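Local coordinates for uncharacterized protein (PDB 5AZ1) that probably reduces carbonyl compounds with bound NADPH, as a silkworm member of the aldo/keto reductase family built on a TIM barrel, at residues Val220-Pro225 / Ile272-Lys277; Asp15-Leu20 / Tyr66-Thr71. All coordinates share one frame; numbering follows the deposited sequence.

Interaction 1: residues Val220-Pro225 / Ile272-Lys277; sequences VVAYSP and IVSIPK. With NDP (NADPH dihydro-nicotinamide-adenine-dinucleotide phosphate), chain J.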
ATOM      1  N   VAL A 220       0.780  -6.738   7.693  1.00 17.12           N
ATOM      2  CA  VAL A 220       0.039  -6.645   6.475  1.00 19.22           C
ATOM      3  C   VAL A 220      -0.450  -5.193   6.275  1.00 20.71           C
ATOM      4  O   VAL A 220      -1.026  -4.567   7.197  1.00 19.63           O
ATOM      5  CB  VAL A 220      -1.114  -7.645   6.458  1.00 20.06           C
ATOM      6  CG1 VAL A 220      -1.949  -7.522   5.206  1.00 22.23           C
ATOM      7  CG2 VAL A 220      -0.594  -9.058   6.513  1.00 21.92           C
ATOM      8  N   VAL A 221      -0.216  -4.668   5.072  1.00 19.95           N
ATOM      9  CA  VAL A 221      -0.654  -3.325   4.741  1.00 19.60           C
ATOM     10  C   VAL A 221      -1.576  -3.462   3.548  1.00 18.23           C
ATOM     11  O   VAL A 221      -1.165  -4.001   2.542  1.00 17.50           O
ATOM     12  CB  VAL A 221       0.548  -2.416   4.416  1.00 20.88           C
ATOM     13  CG1 VAL A 221       0.071  -1.063   3.819  1.00 22.34           C
ATOM     14  CG2 VAL A 221       1.411  -2.215   5.654  1.00 18.21           C
ATOM     15  N   ALA A 222      -2.805  -2.969   3.686  1.00 18.84           N
ATOM     16  CA  ALA A 222      -3.838  -3.151   2.692  1.00 21.66           C
ATOM     17  C   ALA A 222      -3.850  -1.984   1.738  1.00 22.55           C
ATOM     18  O   ALA A 222      -4.140  -0.875   2.183  1.00 22.03           O
ATOM     19  CB  ALA A 222      -5.213  -3.225   3.369  1.00 22.07           C
ATOM     20  N   TYR A 223      -3.549  -2.220   0.468  1.00 21.83           N
ATOM     21  CA  TYR A 223      -3.952  -1.282  -0.563  1.00 25.04           C
ATOM     22  C   TYR A 223      -5.293  -1.609  -1.145  1.00 28.76           C
ATOM     23  O   TYR A 223      -5.756  -2.714  -0.984  1.00 24.55           O
ATOM     24  CB  TYR A 223      -2.913  -1.194  -1.654  1.00 21.85           C
ATOM     25  CG  TYR A 223      -2.714  -2.322  -2.660  1.00 23.31           C
ATOM     26  CD1 TYR A 223      -3.611  -2.517  -3.730  1.00 25.76           C
ATOM     27  CD2 TYR A 223      -1.578  -3.092  -2.648  1.00 20.61           C
ATOM     28  CE1 TYR A 223      -3.384  -3.475  -4.689  1.00 24.54           C
ATOM     29  CE2 TYR A 223      -1.341  -4.045  -3.597  1.00 22.50           C
ATOM     30  CZ  TYR A 223      -2.232  -4.237  -4.637  1.00 26.49           C
ATOM     31  OH  TYR A 223      -1.959  -5.163  -5.644  1.00 26.76           O
ATOM     32  N   SER A 224      -5.863  -0.659  -1.909  1.00 31.79           N
ATOM     33  CA  SER A 224      -7.271  -0.727  -2.381  1.00 30.98           C
ATOM     34  C   SER A 224      -8.214  -1.255  -1.303  1.00 30.54           C
ATOM     35  O   SER A 224      -9.003  -2.158  -1.530  1.00 29.51           O
ATOM     36  CB  SER A 224      -7.425  -1.564  -3.634  1.00 33.08           C
ATOM     37  OG  SER A 224      -6.562  -1.110  -4.712  1.00 36.26           O
ATOM     38  N   PRO A 225      -8.163  -0.645  -0.138  1.00 29.07           N
ATOM     39  CA  PRO A 225      -8.986  -1.101   0.975  1.00 30.01           C
ATOM     40  C   PRO A 225     -10.493  -0.934   0.806  1.00 35.06           C
ATOM     41  O   PRO A 225     -11.242  -1.532   1.575  1.00 38.24           O
ATOM     42  CB  PRO A 225      -8.448  -0.278   2.158  1.00 27.10           C
ATOM     43  CG  PRO A 225      -7.997   1.005   1.500  1.00 27.68           C
ATOM     44  CD  PRO A 225      -7.418   0.601   0.179  1.00 28.16           C
ATOM     45  N   ILE A 272      -4.633  -5.064  10.433  1.00 21.02           N
ATOM     46  CA  ILE A 272      -4.160  -4.724   9.109  1.00 22.54           C
ATOM     47  C   ILE A 272      -4.116  -3.205   8.954  1.00 24.51           C
ATOM     48  O   ILE A 272      -5.093  -2.508   9.300  1.00 25.28           O
ATOM     49  CB  ILE A 272      -5.121  -5.322   8.039  1.00 21.77           C
ATOM     50  CG1 ILE A 272      -5.045  -6.839   8.123  1.00 23.42           C
ATOM     51  CG2 ILE A 272      -4.745  -4.875   6.652  1.00 22.24           C
ATOM     52  CD1 ILE A 272      -6.083  -7.581   7.270  1.00 24.91           C
ATOM     53  N   VAL A 273      -2.975  -2.710   8.454  1.00 25.15           N
ATOM     54  CA  VAL A 273      -2.730  -1.300   8.182  1.00 23.21           C
ATOM     55  C   VAL A 273      -3.464  -1.006   6.878  1.00 23.02           C
ATOM     56  O   VAL A 273      -3.385  -1.811   5.983  1.00 25.06           O
ATOM     57  CB  VAL A 273      -1.229  -1.025   7.963  1.00 26.77           C
ATOM     58  CG1 VAL A 273      -0.978   0.439   7.498  1.00 27.66           C
ATOM     59  CG2 VAL A 273      -0.402  -1.385   9.214  1.00 25.85           C
ATOM     60  N   SER A 274      -4.179   0.115   6.795  1.00 22.06           N
ATOM     61  CA  SER A 274      -4.779   0.642   5.547  1.00 26.21           C
ATOM     62  C   SER A 274      -4.100   1.866   4.976  1.00 23.19           C
ATOM     63  O   SER A 274      -3.747   2.761   5.732  1.00 23.57           O
ATOM     64  CB  SER A 274      -6.200   1.095   5.794  1.00 28.62           C
ATOM     65  OG  SER A 274      -6.931  -0.091   5.821  1.00 43.02           O
ATOM     66  N   ILE A 275      -4.067   1.916   3.654  1.00 21.64           N
ATOM     67  CA  ILE A 275      -3.587   3.041   2.903  1.00 26.52           C
ATOM     68  C   ILE A 275      -4.643   3.479   1.850  1.00 26.95           C
ATOM     69  O   ILE A 275      -4.453   3.452   0.638  1.00 25.99           O
ATOM     70  CB  ILE A 275      -2.149   2.808   2.330  1.00 28.83           C
ATOM     71  CG1 ILE A 275      -2.042   1.630   1.419  1.00 30.12           C
ATOM     72  CG2 ILE A 275      -1.097   2.562   3.439  1.00 26.54           C
ATOM     73  CD1 ILE A 275      -0.631   1.480   0.837  1.00 32.52           C
ATOM     74  N   PRO A 276      -5.801   3.925   2.337  1.00 25.63           N
ATOM     75  CA  PRO A 276      -6.716   4.586   1.390  1.00 26.59           C
ATOM     76  C   PRO A 276      -6.122   5.810   0.654  1.00 28.81           C
ATOM     77  O   PRO A 276      -5.288   6.520   1.188  1.00 27.35           O
ATOM     78  CB  PRO A 276      -7.804   5.100   2.305  1.00 27.14           C
ATOM     79  CG  PRO A 276      -7.063   5.396   3.562  1.00 27.50           C
ATOM     80  CD  PRO A 276      -6.134   4.235   3.725  1.00 24.40           C
ATOM     81  N   LYS A 277      -6.592   6.036  -0.556  1.00 31.56           N
ATOM     82  CA  LYS A 277      -6.263   7.197  -1.306  1.00 35.46           C
ATOM     83  C   LYS A 277      -7.495   8.095  -1.423  1.00 40.97           C
ATOM     84  O   LYS A 277      -8.599   7.600  -1.699  1.00 33.98           O
ATOM     85  CB  LYS A 277      -5.771   6.790  -2.679  1.00 36.94           C
ATOM     86  CG  LYS A 277      -5.500   7.968  -3.647  1.00 40.18           C
ATOM     87  CD  LYS A 277      -6.663   8.125  -4.638  1.00 40.98           C
ATOM     88  CE  LYS A 277      -6.590   9.379  -5.481  1.00 44.75           C
ATOM     89  NZ  LYS A 277      -7.907   9.666  -6.105  1.00 46.45           N
TER
HETATM   90  PA  NDP J 409      -8.712   3.042  -2.551  1.00 44.98           P
HETATM   91  O1A NDP J 409      -9.427   1.749  -2.145  1.00 40.22           O
HETATM   92  O2A NDP J 409      -7.949   3.860  -1.567  1.00 36.53           O
HETATM   93  O5B NDP J 409      -9.926   4.011  -3.074  1.00 51.85           O
HETATM   94  C5B NDP J 409      -9.687   5.199  -3.811  1.00 46.79           C
HETATM   95  C4B NDP J 409     -11.012   5.887  -4.120  1.00 48.03           C
HETATM   96  O4B NDP J 409     -11.840   5.995  -2.949  1.00 43.40           O
HETATM   97  C3B NDP J 409     -10.803   7.314  -4.672  1.00 47.73           C
HETATM   98  O3B NDP J 409     -11.398   7.408  -5.958  1.00 46.37           O
HETATM   99  C2B NDP J 409     -11.424   8.234  -3.616  1.00 47.73           C
HETATM  100  O2B NDP J 409     -12.034   9.426  -4.122  1.00 50.17           O
HETATM  101  C1B NDP J 409     -12.394   7.320  -2.888  1.00 43.98           C
HETATM  102  N9A NDP J 409     -12.528   7.580  -1.459  1.00 42.87           N
HETATM  103  C8A NDP J 409     -11.528   7.647  -0.551  1.00 38.46           C
HETATM  104  N7A NDP J 409     -12.014   7.850   0.686  1.00 41.14           N
HETATM  105  C5A NDP J 409     -13.355   7.868   0.567  1.00 38.63           C
HETATM  106  C6A NDP J 409     -14.461   8.045   1.507  1.00 41.12           C
HETATM  107  N6A NDP J 409     -14.146   8.217   2.826  1.00 39.91           N
HETATM  108  N1A NDP J 409     -15.733   8.029   0.978  1.00 41.15           N
HETATM  109  C2A NDP J 409     -15.988   7.857  -0.346  1.00 38.42           C
HETATM  110  N3A NDP J 409     -15.016   7.678  -1.261  1.00 38.92           N
HETATM  111  C4A NDP J 409     -13.707   7.679  -0.851  1.00 40.61           C
HETATM  112  O3  NDP J 409      -7.927   2.750  -3.916  1.00 49.84           O
HETATM  113  PN  NDP J 409      -6.351   2.831  -4.168  1.00 57.17           P
HETATM  114  O1N NDP J 409      -6.009   1.561  -4.884  1.00 58.78           O
HETATM  115  O2N NDP J 409      -5.987   4.175  -4.786  1.00 60.90           O
HETATM  116  O5D NDP J 409      -5.783   2.908  -2.636  1.00 53.25           O
HETATM  117  C5D NDP J 409      -4.546   2.415  -2.316  1.00 43.74           C
HETATM  118  C4D NDP J 409      -3.285   3.256  -2.293  1.00 44.34           C
HETATM  119  O4D NDP J 409      -2.382   2.153  -2.023  1.00 41.57           O
HETATM  120  C3D NDP J 409      -2.636   3.935  -3.501  1.00 39.48           C
HETATM  121  O3D NDP J 409      -2.757   5.336  -3.430  1.00 40.95           O
HETATM  122  C2D NDP J 409      -1.171   3.540  -3.335  1.00 35.86           C
HETATM  123  O2D NDP J 409      -0.576   4.362  -2.304  1.00 24.91           O
HETATM  124  C1D NDP J 409      -1.286   2.065  -2.919  1.00 40.00           C
HETATM  125  N1N NDP J 409      -1.428   0.973  -3.993  1.00 45.10           N
HETATM  126  C2N NDP J 409      -0.434   0.037  -4.042  1.00 42.08           C
HETATM  127  C3N NDP J 409      -0.376  -1.013  -4.976  1.00 43.71           C
HETATM  128  C7N NDP J 409       0.767  -2.009  -4.938  1.00 36.50           C
HETATM  129  O7N NDP J 409       0.903  -2.716  -5.944  1.00 30.47           O
HETATM  130  N7N NDP J 409       1.616  -2.104  -3.859  1.00 31.53           N
HETATM  131  C4N NDP J 409      -1.449  -1.128  -6.058  1.00 45.84           C
HETATM  132  C5N NDP J 409      -2.497  -0.100  -5.911  1.00 47.77           C
HETATM  133  C6N NDP J 409      -2.445   0.870  -4.912  1.00 45.48           C
HETATM  134  P2B NDP J 409     -11.281  10.866  -4.196  1.00 44.80           P
HETATM  135  O1X NDP J 409      -9.776  10.646  -4.447  1.00 42.75           O
HETATM  136  O2X NDP J 409     -11.873  11.414  -5.468  1.00 54.09           O
HETATM  137  O3X NDP J 409     -11.617  11.418  -2.837  1.00 36.99           O

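Interaction 2: residues Asp15-Leu20 / Tyr66-Thr71; sequences DEIPAL and YRHIDT. With NDP (NADPH dihydro-nicotinamide-adenine-dinucleotide phosphate), chain J; ACT (acetate ion), chain G.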
ATOM      1  N   ASP A  15      10.540  -1.029  14.898  1.00 20.36           N
ATOM      2  CA  ASP A  15       9.971   0.277  14.554  1.00 20.94           C
ATOM      3  C   ASP A  15       8.455   0.207  14.554  1.00 20.05           C
ATOM      4  O   ASP A  15       7.876  -0.815  14.454  1.00 21.69           O
ATOM      5  CB  ASP A  15      10.443   0.746  13.150  1.00 21.00           C
ATOM      6  CG  ASP A  15      11.933   1.039  13.077  1.00 23.41           C
ATOM      7  OD1 ASP A  15      12.549   1.278  14.133  1.00 25.01           O
ATOM      8  OD2 ASP A  15      12.505   1.018  11.957  1.00 23.54           O
ATOM      9  N   GLU A  16       7.844   1.354  14.601  1.00 22.62           N
ATOM     10  CA  GLU A  16       6.385   1.508  14.525  1.00 27.02           C
ATOM     11  C   GLU A  16       5.931   1.924  13.174  1.00 21.76           C
ATOM     12  O   GLU A  16       6.571   2.755  12.534  1.00 19.72           O
ATOM     13  CB  GLU A  16       5.968   2.679  15.431  1.00 27.91           C
ATOM     14  CG  GLU A  16       6.290   2.354  16.839  1.00 33.93           C
ATOM     15  CD  GLU A  16       5.517   3.222  17.800  1.00 33.05           C
ATOM     16  OE1 GLU A  16       5.630   4.446  17.747  1.00 34.93           O
ATOM     17  OE2 GLU A  16       4.826   2.637  18.577  1.00 34.25           O
ATOM     18  N   ILE A  17       4.763   1.465  12.817  1.00 21.55           N
ATOM     19  CA  ILE A  17       4.136   1.887  11.624  1.00 22.50           C
ATOM     20  C   ILE A  17       2.696   2.345  11.945  1.00 22.37           C
ATOM     21  O   ILE A  17       1.957   1.638  12.565  1.00 20.81           O
ATOM     22  CB  ILE A  17       4.161   0.810  10.574  1.00 22.11           C
ATOM     23  CG1 ILE A  17       3.618   1.355   9.214  1.00 23.05           C
ATOM     24  CG2 ILE A  17       3.357  -0.438  10.968  1.00 22.24           C
ATOM     25  CD1 ILE A  17       4.006   0.461   8.063  1.00 23.65           C
ATOM     26  N   PRO A  18       2.328   3.558  11.559  1.00 23.03           N
ATOM     27  CA  PRO A  18       0.938   3.987  11.826  1.00 21.91           C
ATOM     28  C   PRO A  18      -0.063   3.158  11.057  1.00 21.94           C
ATOM     29  O   PRO A  18       0.138   2.846   9.826  1.00 21.50           O
ATOM     30  CB  PRO A  18       0.902   5.453  11.329  1.00 23.02           C
ATOM     31  CG  PRO A  18       2.352   5.932  11.450  1.00 23.22           C
ATOM     32  CD  PRO A  18       3.177   4.673  11.092  1.00 24.11           C
ATOM     33  N   ALA A  19      -1.154   2.853  11.752  1.00 20.89           N
ATOM     34  CA  ALA A  19      -2.161   1.919  11.305  1.00 23.41           C
ATOM     35  C   ALA A  19      -2.939   2.397  10.129  1.00 23.72           C
ATOM     36  O   ALA A  19      -3.637   1.608   9.495  1.00 23.51           O
ATOM     37  CB  ALA A  19      -3.125   1.660  12.427  1.00 28.06           C
ATOM     38  N   LEU A  20      -2.850   3.698   9.828  1.00 24.08           N
ATOM     39  CA  LEU A  20      -3.456   4.277   8.614  1.00 24.28           C
ATOM     40  C   LEU A  20      -2.453   5.174   7.934  1.00 25.00           C
ATOM     41  O   LEU A  20      -1.701   5.866   8.589  1.00 24.76           O
ATOM     42  CB  LEU A  20      -4.647   5.094   9.003  1.00 28.18           C
ATOM     43  CG  LEU A  20      -5.470   5.845   7.950  1.00 32.96           C
ATOM     44  CD1 LEU A  20      -6.449   4.870   7.366  1.00 37.54           C
ATOM     45  CD2 LEU A  20      -6.251   6.998   8.603  1.00 37.67           C
ATOM     46  N   TYR A  66      -2.063  12.818  10.426  1.00 28.26           N
ATOM     47  CA  TYR A  66      -1.476  11.764   9.619  1.00 29.04           C
ATOM     48  C   TYR A  66       0.067  11.923   9.606  1.00 32.77           C
ATOM     49  O   TYR A  66       0.627  13.047   9.460  1.00 33.26           O
ATOM     50  CB  TYR A  66      -1.932  11.815   8.194  1.00 27.78           C
ATOM     51  CG  TYR A  66      -3.310  11.263   7.847  1.00 29.01           C
ATOM     52  CD1 TYR A  66      -4.490  11.836   8.335  1.00 28.47           C
ATOM     53  CD2 TYR A  66      -3.439  10.205   6.956  1.00 26.19           C
ATOM     54  CE1 TYR A  66      -5.740  11.378   7.890  1.00 28.21           C
ATOM     55  CE2 TYR A  66      -4.671   9.734   6.558  1.00 26.08           C
ATOM     56  CZ  TYR A  66      -5.828  10.316   7.017  1.00 27.89           C
ATOM     57  OH  TYR A  66      -7.069   9.807   6.555  1.00 29.97           O
ATOM     58  N   ARG A  67       0.732  10.792   9.778  1.00 27.45           N
ATOM     59  CA  ARG A  67       2.159  10.691   9.674  1.00 27.57           C
ATOM     60  C   ARG A  67       2.701   9.698   8.615  1.00 26.07           C
ATOM     61  O   ARG A  67       3.889   9.776   8.241  1.00 23.85           O
ATOM     62  CB  ARG A  67       2.673  10.309  11.027  1.00 28.91           C
ATOM     63  CG  ARG A  67       2.304  11.303  12.131  1.00 31.51           C
ATOM     64  CD  ARG A  67       3.064  12.633  11.984  1.00 32.11           C
ATOM     65  NE  ARG A  67       2.668  13.604  12.972  1.00 32.22           N
ATOM     66  CZ  ARG A  67       1.733  14.546  12.798  1.00 31.27           C
ATOM     67  NH1 ARG A  67       1.045  14.702  11.676  1.00 31.33           N
ATOM     68  NH2 ARG A  67       1.477  15.345  13.800  1.00 35.19           N
ATOM     69  N   HIS A  68       1.856   8.792   8.126  1.00 23.60           N
ATOM     70  CA  HIS A  68       2.304   7.694   7.271  1.00 22.87           C
ATOM     71  C   HIS A  68       1.908   8.070   5.865  1.00 21.95           C
ATOM     72  O   HIS A  68       0.756   8.333   5.577  1.00 17.92           O
ATOM     73  CB  HIS A  68       1.656   6.372   7.762  1.00 24.09           C
ATOM     74  CG  HIS A  68       1.858   5.169   6.884  1.00 23.92           C
ATOM     75  ND1 HIS A  68       1.461   3.907   7.295  1.00 22.77           N
ATOM     76  CD2 HIS A  68       2.393   5.008   5.646  1.00 23.51           C
ATOM     77  CE1 HIS A  68       1.705   3.038   6.333  1.00 22.37           C
ATOM     78  NE2 HIS A  68       2.306   3.671   5.339  1.00 25.34           N
ATOM     79  N   ILE A  69       2.880   8.052   4.968  1.00 21.40           N
ATOM     80  CA  ILE A  69       2.674   8.371   3.579  1.00 20.73           C
ATOM     81  C   ILE A  69       3.195   7.264   2.675  1.00 20.59           C
ATOM     82  O   ILE A  69       4.345   6.906   2.751  1.00 18.76           O
ATOM     83  CB  ILE A  69       3.463   9.666   3.217  1.00 21.25           C
ATOM     84  CG1 ILE A  69       2.979  10.837   4.046  1.00 22.62           C
ATOM     85  CG2 ILE A  69       3.347   9.980   1.721  1.00 23.39           C
ATOM     86  CD1 ILE A  69       3.944  12.011   4.004  1.00 24.54           C
ATOM     87  N   ASP A  70       2.378   6.762   1.768  1.00 21.86           N
ATOM     88  CA  ASP A  70       2.804   5.592   0.980  1.00 20.42           C
ATOM     89  C   ASP A  70       3.038   6.109  -0.378  1.00 20.76           C
ATOM     90  O   ASP A  70       2.110   6.692  -0.960  1.00 21.06           O
ATOM     91  CB  ASP A  70       1.671   4.553   0.903  1.00 21.25           C
ATOM     92  CG  ASP A  70       2.068   3.351   0.123  1.00 20.78           C
ATOM     93  OD1 ASP A  70       2.810   2.514   0.685  1.00 19.88           O
ATOM     94  OD2 ASP A  70       1.651   3.247  -1.050  1.00 19.92           O
ATOM     95  N   THR A  71       4.241   5.916  -0.922  1.00 19.82           N
ATOM     96  CA  THR A  71       4.423   6.312  -2.300  1.00 21.32           C
ATOM     97  C   THR A  71       5.327   5.349  -3.014  1.00 21.01           C
ATOM     98  O   THR A  71       5.644   4.311  -2.478  1.00 24.95           O
ATOM     99  CB  THR A  71       4.926   7.793  -2.410  1.00 22.43           C
ATOM    100  OG1 THR A  71       4.687   8.284  -3.732  1.00 22.46           O
ATOM    101  CG2 THR A  71       6.373   7.934  -2.099  1.00 20.27           C
TER
HETATM  102  PA  NDP J 409      -8.712   3.042  -2.551  1.00 44.98           P
HETATM  103  O1A NDP J 409      -9.427   1.749  -2.145  1.00 40.22           O
HETATM  104  O2A NDP J 409      -7.949   3.860  -1.567  1.00 36.53           O
HETATM  105  O5B NDP J 409      -9.926   4.011  -3.074  1.00 51.85           O
HETATM  106  C5B NDP J 409      -9.687   5.199  -3.811  1.00 46.79           C
HETATM  107  C4B NDP J 409     -11.012   5.887  -4.120  1.00 48.03           C
HETATM  108  O4B NDP J 409     -11.840   5.995  -2.949  1.00 43.40           O
HETATM  109  C3B NDP J 409     -10.803   7.314  -4.672  1.00 47.73           C
HETATM  110  O3B NDP J 409     -11.398   7.408  -5.958  1.00 46.37           O
HETATM  111  C2B NDP J 409     -11.424   8.234  -3.616  1.00 47.73           C
HETATM  112  O2B NDP J 409     -12.034   9.426  -4.122  1.00 50.17           O
HETATM  113  C1B NDP J 409     -12.394   7.320  -2.888  1.00 43.98           C
HETATM  114  N9A NDP J 409     -12.528   7.580  -1.459  1.00 42.87           N
HETATM  115  C8A NDP J 409     -11.528   7.647  -0.551  1.00 38.46           C
HETATM  116  N7A NDP J 409     -12.014   7.850   0.686  1.00 41.14           N
HETATM  117  C5A NDP J 409     -13.355   7.868   0.567  1.00 38.63           C
HETATM  118  C6A NDP J 409     -14.461   8.045   1.507  1.00 41.12           C
HETATM  119  N6A NDP J 409     -14.146   8.217   2.826  1.00 39.91           N
HETATM  120  N1A NDP J 409     -15.733   8.029   0.978  1.00 41.15           N
HETATM  121  C2A NDP J 409     -15.988   7.857  -0.346  1.00 38.42           C
HETATM  122  N3A NDP J 409     -15.016   7.678  -1.261  1.00 38.92           N
HETATM  123  C4A NDP J 409     -13.707   7.679  -0.851  1.00 40.61           C
HETATM  124  O3  NDP J 409      -7.927   2.750  -3.916  1.00 49.84           O
HETATM  125  PN  NDP J 409      -6.351   2.831  -4.168  1.00 57.17           P
HETATM  126  O1N NDP J 409      -6.009   1.561  -4.884  1.00 58.78           O
HETATM  127  O2N NDP J 409      -5.987   4.175  -4.786  1.00 60.90           O
HETATM  128  O5D NDP J 409      -5.783   2.908  -2.636  1.00 53.25           O
HETATM  129  C5D NDP J 409      -4.546   2.415  -2.316  1.00 43.74           C
HETATM  130  C4D NDP J 409      -3.285   3.256  -2.293  1.00 44.34           C
HETATM  131  O4D NDP J 409      -2.382   2.153  -2.023  1.00 41.57           O
HETATM  132  C3D NDP J 409      -2.636   3.935  -3.501  1.00 39.48           C
HETATM  133  O3D NDP J 409      -2.757   5.336  -3.430  1.00 40.95           O
HETATM  134  C2D NDP J 409      -1.171   3.540  -3.335  1.00 35.86           C
HETATM  135  O2D NDP J 409      -0.576   4.362  -2.304  1.00 24.91           O
HETATM  136  C1D NDP J 409      -1.286   2.065  -2.919  1.00 40.00           C
HETATM  137  N1N NDP J 409      -1.428   0.973  -3.993  1.00 45.10           N
HETATM  138  C2N NDP J 409      -0.434   0.037  -4.042  1.00 42.08           C
HETATM  139  C3N NDP J 409      -0.376  -1.013  -4.976  1.00 43.71           C
HETATM  140  C7N NDP J 409       0.767  -2.009  -4.938  1.00 36.50           C
HETATM  141  O7N NDP J 409       0.903  -2.716  -5.944  1.00 30.47           O
HETATM  142  N7N NDP J 409       1.616  -2.104  -3.859  1.00 31.53           N
HETATM  143  C4N NDP J 409      -1.449  -1.128  -6.058  1.00 45.84           C
HETATM  144  C5N NDP J 409      -2.497  -0.100  -5.911  1.00 47.77           C
HETATM  145  C6N NDP J 409      -2.445   0.870  -4.912  1.00 45.48           C
HETATM  146  P2B NDP J 409     -11.281  10.866  -4.196  1.00 44.80           P
HETATM  147  O1X NDP J 409      -9.776  10.646  -4.447  1.00 42.75           O
HETATM  148  O2X NDP J 409     -11.873  11.414  -5.468  1.00 54.09           O
HETATM  149  O3X NDP J 409     -11.617  11.418  -2.837  1.00 36.99           O
HETATM  150  C   ACT G 406       3.879  13.993  16.339  0.80 38.00           C
HETATM  151  O   ACT G 406       3.790  12.967  15.609  0.80 34.64           O
HETATM  152  OXT ACT G 406       3.456  15.100  15.949  0.80 42.71           O
HETATM  153  CH3 ACT G 406       4.504  13.945  17.696  0.80 38.24           C
HETATM  154  O   HOH W   1      -0.738   8.273   9.619  1.00 23.27           O

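Interaction 1: residues Val220-Pro225 / Ile272-Lys277
The last two parallel strands of an aldo/keto reductase TIM barrel pair here, and their C-terminal ends run straight into the NADPH site. Val221 lies opposite Val273 and Ala222 opposite Ser274. Three backbone hydrogen bonds fix this parallel register: Val273 N to Val220 O, Ala222 N to Val273 O at 2.6 Å and close to linear (172°), and Ile275 N to Ala222 O, the longest at 3.2 Å. On the face carrying Val221 and Val273, the two valines lie side by side and point the same way; Val221 CG2 meets Val273 CB at 3.7 Å, while CG1 touches CG2 of Ile275, whose side chain crosses it at about a right angle. On the other face Ala222 CB rests against CG2 of Ile272. Beyond the paired residues, Pro225 CG packs on the ring of Pro276.

The nicotinamide lies on the Tyr223 ring, with NADPH C3N 3.3 Å above the ring plane and over its centre, the stack expected of this family. Tyr223 CG sits between its own N and carbonyl carbon (chi1 73°), which swings the ring away from Ile272-Lys277 and under the cofactor; its OH is hydrogen-bonded to Asn176. Three more bonds hold the phosphates. Ser224 OG donates to O1N of NADPH, and Lys277 N donates to O2A. Lys277 NZ reaches O1X of the 2'-phosphate at 2.7 Å, a contact consistent with a preference for NADPH over NADH.

Strand 195-199 flanks Val221 and Tyr223 with backbone bonds, helix 259-269 covers Pro225 and Ser274 through Leu264 and Leu267, and His68 of strand 68-70, one strand beyond 22-23 round the barrel, touches Val273 and Ile275.

Interaction 2: residues Asp15-Leu20 / Tyr66-Thr71
No backbone-to-backbone hydrogen bond joins Asp15-Leu20 to Tyr66-Thr71, whose closest CA atoms, those of Pro18 and His68, are 6.0 Å apart. The first segment includes a strand of the N-terminal hairpin 8-10/16-18, and the second the TIM-barrel strand 68-70, so these two segments are joined mainly through His68 and its neighbours, not by strand pairing. With CG anti to N (chi1 172°), the His68 ring reaches the Pro18 carbonyl, and ND1 donates to Pro18 O at 3.0 Å and 168°. The oxygen lies in the ring plane, which fixes the turn of the imidazole and makes ND1 the protonated nitrogen in this bond. Pro18 CB and CG both rest on His68 CB, and Ile17 CG1 approaches His68 CE1 at 3.8 Å.

Farther along, Leu20 CD2 packs obliquely against the Tyr66 ring, 3.7 Å from CZ; Tyr66 OH is hydrogen-bonded to Val284 O. A water bridges the backbones, donating to Leu20 O and accepting from Arg67 N.

The Arg67 chain bends at chi2 (-70°), and NH1 donates to Tyr66 O from above the carbonyl plane and also to Ile62 O. With an alanine here, the carbonyls of Tyr66 and Ile62 would probably both be left without this shared donor. The other edge of the guanidinium holds an acetate, probably from the crystallisation liquor, with NE to O and NH2 to OXT each 2.9 Å.

In the fold
From the N terminus, the chain forms the hairpin 8-10/16-18, whose second strand lies in Asp15-Leu20, passes strand 22-23 and helix 51-64, and returns at Tyr66-Thr71, where interaction 2 closes a loop of 45 intervening residues. The parallel strands then follow in order until Val220-Pro225; helices 246-255 and 259-269 account for 21 of the 46 residues before Ile272-Lys277 closes interaction 1. The two loops are in series and neither cross nor nest. Spatially they adjoin: Ser274 N probably bonds to Ala19 O, and Ile275 CD1 packs on Asp70 CG. The loop leading into strand 22-23 thus meets strand 273-274, consistent with barrel closure between first and last strands. Both contacts touch NADPH, Asp70 OD2 accepting from its O2D hydroxyl.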